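Local coordinates for protein acyl-CoA hydrolase (Bacillus halodurans, PDB 1VPM) that binds coenzyme A and probably hydrolyses long-chain fatty acyl-CoA thioesters, as a hotdog-fold thioesterase of the acyl coenzyme A hydrolase family, at residues A[62-67]-A[126-131]; A[22-27]-A[51-56]. One frame throughout, in Å; residues are numbered along the deposited sequence. Where two conformers were deposited one is given.

Interaction 1: residues A[62-67]-A[126-131]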
loop_
_atom_site.group_PDB
_atom_site.type_symbol
_atom_site.label_atom_id
_atom_site.label_comp_id
_atom_site.label_asym_id
_atom_site.label_seq_id
_atom_site.Cartn_x
_atom_site.Cartn_y
_atom_site.Cartn_z
ATOM N N ALA A 62 -21.011 -15.858 -11.303
ATOM C CA ALA A 62 -21.156 -17.131 -10.579
ATOM C C ALA A 62 -21.678 -17.023 -9.177
ATOM O O ALA A 62 -21.964 -18.041 -8.542
ATOM C CB ALA A 62 -19.847 -17.818 -10.559
ATOM N N ASN A 63 -21.741 -15.793 -8.660
ATOM C CA ASN A 63 -22.082 -15.548 -7.267
ATOM C C ASN A 63 -21.303 -16.465 -6.301
ATOM O O ASN A 63 -21.866 -17.128 -5.430
ATOM C CB ASN A 63 -23.599 -15.635 -7.071
ATOM C CG ASN A 63 -24.363 -14.571 -7.860
ATOM O OD1 ASN A 63 -24.905 -14.849 -8.926
ATOM N ND2 ASN A 63 -24.359 -13.342 -7.361
ATOM N N SER A 64 -19.978 -16.454 -6.454
ATOM C CA SER A 64 -19.084 -17.388 -5.780
ATOM C C SER A 64 -17.740 -16.766 -5.610
ATOM O O SER A 64 -17.357 -15.901 -6.382
ATOM C CB SER A 64 -18.857 -18.675 -6.607
ATOM O OG SER A 64 -20.069 -19.361 -6.857
ATOM N N ALA A 65 -16.970 -17.264 -4.647
ATOM C CA ALA A 65 -15.527 -17.043 -4.711
ATOM C C ALA A 65 -14.985 -17.625 -6.020
ATOM O O ALA A 65 -15.553 -18.568 -6.579
ATOM C CB ALA A 65 -14.838 -17.728 -3.538
ATOM N N VAL A 66 -13.886 -17.054 -6.498
ATOM C CA VAL A 66 -13.246 -17.537 -7.717
ATOM C C VAL A 66 -11.735 -17.574 -7.545
ATOM O O VAL A 66 -11.176 -16.922 -6.665
ATOM C CB VAL A 66 -13.646 -16.697 -8.935
ATOM C CG1 VAL A 66 -15.111 -16.680 -9.110
ATOM C CG2 VAL A 66 -13.128 -15.236 -8.789
ATOM N N VAL A 67 -11.071 -18.353 -8.394
ATOM C CA VAL A 67 -9.613 -18.346 -8.449
ATOM C C VAL A 67 -9.228 -18.248 -9.920
ATOM O O VAL A 67 -10.005 -18.634 -10.793
ATOM C CB VAL A 67 -8.965 -19.621 -7.867
ATOM C CG1 VAL A 67 -9.273 -19.734 -6.374
ATOM C CG2 VAL A 67 -9.398 -20.865 -8.578
HETATM N N MSE A 126 -11.241 -18.194 -15.253
HETATM C CA MSE A 126 -11.567 -18.104 -13.848
HETATM C C MSE A 126 -12.370 -19.334 -13.468
HETATM O O MSE A 126 -13.179 -19.775 -14.253
HETATM C CB MSE A 126 -12.416 -16.852 -13.582
HETATM C CG MSE A 126 -11.859 -15.534 -14.107
HETATM SE SE MSE A 126 -9.998 -15.178 -13.394
HETATM C CE MSE A 126 -10.537 -14.983 -11.588
ATOM N N VAL A 127 -12.169 -19.843 -12.260
ATOM C CA VAL A 127 -12.865 -21.033 -11.777
ATOM C C VAL A 127 -13.614 -20.676 -10.537
ATOM O O VAL A 127 -13.028 -20.139 -9.629
ATOM C CB VAL A 127 -11.887 -22.219 -11.550
ATOM C CG1 VAL A 127 -12.621 -23.404 -10.973
ATOM C CG2 VAL A 127 -11.265 -22.612 -12.877
ATOM N N ALA A 128 -14.914 -20.939 -10.510
ATOM C CA ALA A 128 -15.726 -20.723 -9.300
ATOM C C ALA A 128 -15.423 -21.821 -8.311
ATOM O O ALA A 128 -15.305 -22.987 -8.721
ATOM C CB ALA A 128 -17.212 -20.765 -9.663
ATOM N N VAL A 129 -15.304 -21.471 -7.039
ATOM C CA VAL A 129 -15.042 -22.422 -5.980
ATOM C C VAL A 129 -16.043 -22.311 -4.833
ATOM O O VAL A 129 -16.499 -21.202 -4.522
ATOM C CB VAL A 129 -13.602 -22.331 -5.443
ATOM C CG1 VAL A 129 -12.607 -22.568 -6.568
ATOM C CG2 VAL A 129 -13.309 -21.028 -4.700
ATOM N N ASP A 130 -16.373 -23.462 -4.236
ATOM C CA ASP A 130 -17.261 -23.505 -3.055
ATOM C C ASP A 130 -16.446 -23.129 -1.820
ATOM O O ASP A 130 -15.257 -22.824 -1.936
ATOM C CB ASP A 130 -17.959 -24.875 -2.891
ATOM C CG ASP A 130 -16.992 -26.019 -2.626
ATOM O OD1 ASP A 130 -15.856 -25.803 -2.157
ATOM O OD2 ASP A 130 -17.368 -27.170 -2.918
ATOM N N GLU A 131 -17.059 -23.167 -0.640
ATOM C CA GLU A 131 -16.385 -22.679 0.577
ATOM C C GLU A 131 -15.183 -23.516 1.023
ATOM O O GLU A 131 -14.352 -23.047 1.812
ATOM C CB GLU A 131 -17.384 -22.507 1.709
ATOM C CG GLU A 131 -18.363 -21.358 1.429
HETATM O O HOH W 1 -17.942 -19.468 -2.971
#

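Interaction 2: residues A[22-27]-A[51-56]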
loop_
_atom_site.group_PDB
_atom_site.type_symbol
_atom_site.label_atom_id
_atom_site.label_comp_id
_atom_site.label_asym_id
_atom_site.label_seq_id
_atom_site.Cartn_x
_atom_site.Cartn_y
_atom_site.Cartn_z
ATOM N N SER A 22 -22.442 -9.758 -15.784
ATOM C CA SER A 22 -21.068 -9.921 -15.300
ATOM C C SER A 22 -20.239 -8.649 -15.569
ATOM O O SER A 22 -19.179 -8.444 -14.949
ATOM C CB SER A 22 -20.420 -11.130 -16.037
ATOM O OG SER A 22 -20.050 -10.842 -17.433
ATOM N N ARG A 23 -20.705 -7.799 -16.494
ATOM C CA ARG A 23 -19.813 -6.779 -17.067
ATOM C C ARG A 23 -19.409 -5.779 -16.001
ATOM O O ARG A 23 -20.238 -5.312 -15.229
ATOM C CB ARG A 23 -20.449 -6.130 -18.289
ATOM C CG ARG A 23 -19.496 -5.121 -18.962
ATOM C CD ARG A 23 -20.005 -4.700 -20.331
ATOM N NE ARG A 23 -21.195 -3.886 -20.150
ATOM C CZ ARG A 23 -21.197 -2.595 -19.841
ATOM N NH1 ARG A 23 -20.058 -1.923 -19.683
ATOM N NH2 ARG A 23 -22.360 -1.966 -19.687
ATOM N N THR A 24 -18.112 -5.478 -15.924
ATOM C CA THR A 24 -17.575 -4.659 -14.892
ATOM C C THR A 24 -16.566 -3.690 -15.467
ATOM O O THR A 24 -15.817 -3.997 -16.357
ATOM C CB THR A 24 -16.888 -5.481 -13.788
ATOM O OG1 THR A 24 -17.771 -6.540 -13.376
ATOM C CG2 THR A 24 -16.423 -4.655 -12.581
ATOM N N ILE A 25 -16.639 -2.483 -14.950
ATOM C CA ILE A 25 -15.710 -1.398 -15.314
ATOM C C ILE A 25 -14.909 -0.911 -14.118
ATOM O O ILE A 25 -15.415 -0.749 -12.968
ATOM C CB ILE A 25 -16.455 -0.239 -15.972
ATOM C CG1 ILE A 25 -16.932 -0.689 -17.378
ATOM C CG2 ILE A 25 -15.535 1.047 -16.033
ATOM C CD1 ILE A 25 -18.034 0.118 -17.852
ATOM N N GLN A 26 -13.625 -0.657 -14.360
ATOM C CA GLN A 26 -12.768 -0.019 -13.351
ATOM C C GLN A 26 -11.994 1.118 -14.004
ATOM O O GLN A 26 -11.693 1.084 -15.196
ATOM C CB GLN A 26 -11.816 -1.060 -12.749
ATOM C CG GLN A 26 -10.785 -0.578 -11.790
ATOM C CD GLN A 26 -11.295 0.047 -10.466
ATOM O OE1 GLN A 26 -12.241 0.841 -10.426
ATOM N NE2 GLN A 26 -10.565 -0.242 -9.377
ATOM N N THR A 27 -11.695 2.155 -13.207
ATOM C CA THR A 27 -10.806 3.224 -13.648
ATOM C C THR A 27 -9.778 3.446 -12.553
ATOM O O THR A 27 -10.136 3.458 -11.387
ATOM C CB THR A 27 -11.572 4.550 -13.805
ATOM O OG1 THR A 27 -12.757 4.318 -14.581
ATOM C CG2 THR A 27 -10.704 5.624 -14.500
ATOM N N ASP A 51 -6.447 -8.848 -13.614
ATOM C CA ASP A 51 -6.958 -9.963 -12.796
ATOM C C ASP A 51 -8.005 -9.466 -11.812
ATOM O O ASP A 51 -8.981 -10.168 -11.572
ATOM C CB ASP A 51 -5.842 -10.619 -12.022
ATOM C CG ASP A 51 -6.293 -11.885 -11.338
ATOM O OD1 ASP A 51 -6.469 -12.872 -12.121
ATOM O OD2 ASP A 51 -6.445 -11.901 -10.081
ATOM N N GLU A 52 -7.846 -8.276 -11.249
ATOM C CA GLU A 52 -8.808 -7.725 -10.288
ATOM C C GLU A 52 -10.158 -7.615 -10.941
ATOM O O GLU A 52 -11.190 -8.012 -10.356
ATOM C CB GLU A 52 -8.328 -6.343 -9.796
ATOM C CG GLU A 52 -9.107 -5.762 -8.677
ATOM C CD GLU A 52 -8.616 -4.374 -8.254
ATOM O OE1 GLU A 52 -7.379 -4.120 -8.287
ATOM O OE2 GLU A 52 -9.494 -3.569 -7.915
ATOM N N ILE A 53 -10.181 -7.058 -12.147
ATOM C CA ILE A 53 -11.469 -6.837 -12.820
ATOM C C ILE A 53 -12.014 -8.199 -13.265
ATOM O O ILE A 53 -13.210 -8.436 -13.247
ATOM C CB ILE A 53 -11.409 -5.790 -13.927
ATOM C CG1 ILE A 53 -12.824 -5.332 -14.323
ATOM C CG2 ILE A 53 -10.684 -6.198 -15.070
ATOM C CD1 ILE A 53 -12.864 -4.109 -15.145
ATOM N N ALA A 54 -11.154 -9.117 -13.638
ATOM C CA ALA A 54 -11.631 -10.430 -14.021
ATOM C C ALA A 54 -12.277 -11.195 -12.887
ATOM O O ALA A 54 -13.260 -11.907 -13.106
ATOM C CB ALA A 54 -10.520 -11.234 -14.661
ATOM N N ALA A 55 -11.692 -11.108 -11.709
ATOM C CA ALA A 55 -12.220 -11.723 -10.488
ATOM C C ALA A 55 -13.585 -11.138 -10.183
ATOM O O ALA A 55 -14.515 -11.884 -9.875
ATOM C CB ALA A 55 -11.303 -11.503 -9.341
ATOM N N LEU A 56 -13.712 -9.805 -10.233
ATOM C CA LEU A 56 -15.004 -9.178 -10.002
ATOM C C LEU A 56 -16.071 -9.639 -10.981
ATOM O O LEU A 56 -17.200 -9.981 -10.582
ATOM C CB LEU A 56 -14.877 -7.639 -10.003
ATOM C CG LEU A 56 -14.255 -6.956 -8.786
ATOM C CD1 LEU A 56 -13.812 -5.571 -9.156
ATOM C CD2 LEU A 56 -15.249 -6.924 -7.622
#

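Interaction 1: residues A[62-67]-A[126-131]
Within this chain, the outermost strand 65-75 of the antiparallel hotdog sheet pairs with strand 116-129. Val67 and Val127 form an antiparallel hydrogen-bonded pair. Val67 N donates to Val127 O at 2.9 Å, and Val127 N returns a 2.9 Å bond to Val67 O. The next pair, Val66 with Ala128, is non-hydrogen-bonded, and there Val66 CA makes a bent CA-H...O contact with Val127 O. Beyond it Val129 N reaches Ala65 O at 2.9 Å. At this end a water joins the strands, accepting from Ala65 N and donating to Val129 O.

One face carries Ala65, Val67, Val127 and Val129. Val129 CG2 lies 3.8 Å from Ala65 CB, while the other methyl, Val129 CG1, meets Val67 CG2. His37, Asn36 and Leu38 of a second subunit pack on this face. On the other face the selenomethionine Met126 is bent at chi2 (-56°) and chi3 (-66°). The bends bring Met126 CE to 3.8 Å from Val66 CG2, under helix 43-62. Ala128 CB meets Ala62 CB and Ser64 CB, where the chain leaves the helix. Val127 also touches bound coenzyme A. It is one of the residues lining the coenzyme A pocket, so the pairing brings a pocket residue to this end of the sheet of a hotdog thioesterase.

Interaction 2: residues A[22-27]-A[51-56]
Ile53 of the central helix reaches across to strand 24-27 and forms the tight part of this contact. Its CG1 stands anti to the backbone N (chi1 -165°), and the side chain runs out straight to CD1. Ile53 CD1 lies 3.2 Å from Thr24 O and 3.6 Å from Gln26 N, against the strand backbone. Ile53 CD1 also meets Gln26 CB at 4.0 Å. Thr24 and Ile53 lie antiparallel alongside each other, with Thr24 CG2 4.1 Å from Ile53 CG1 and 4.2 Å from Leu56 CB. Thr24 OG1 donates to Ser22 O at 2.8 Å. An alanine in place of Thr24 would probably open a gap beside Ile53 and Leu56 and leave Ser22 O without this hydroxyl donor.

The Glu52 side is looser. In the Glu52 conformer given, Gln26 NE2 stands 3.8 Å from Glu52 OE2, too far for a hydrogen bond, and the carboxylate forms a salt bridge with Arg28. Glu52 is partly exposed. Gln26 OE1 accepts from Thr27 N of a third subunit. No hydrogen bond joins the two segments. A long helix packed on an antiparallel sheet, here against an edge strand within the chain, is the hallmark of the hotdog fold.

In the fold
Both contacts are buried and belong to the same sheet and helix. Interaction 1 joins two neighbouring strands at one margin of the chain's sheet. Interaction 2 sets the helix against strand 24-29 at the other margin. The first is held by backbone hydrogen bonds with apolar side chains on both faces. The second has no such bonds and rests mainly on one isoleucine meeting strand backbone. They touch where Met126 CE and Val66 CG2 pack on Ala55, so the helix that forms one side of interaction 2 also packs on interaction 1. Interaction 1 lies farther from the chain centre and reaches coenzyme A. Both touch a third subunit, interaction 1 through Asn63 and interaction 2 largely through its strand.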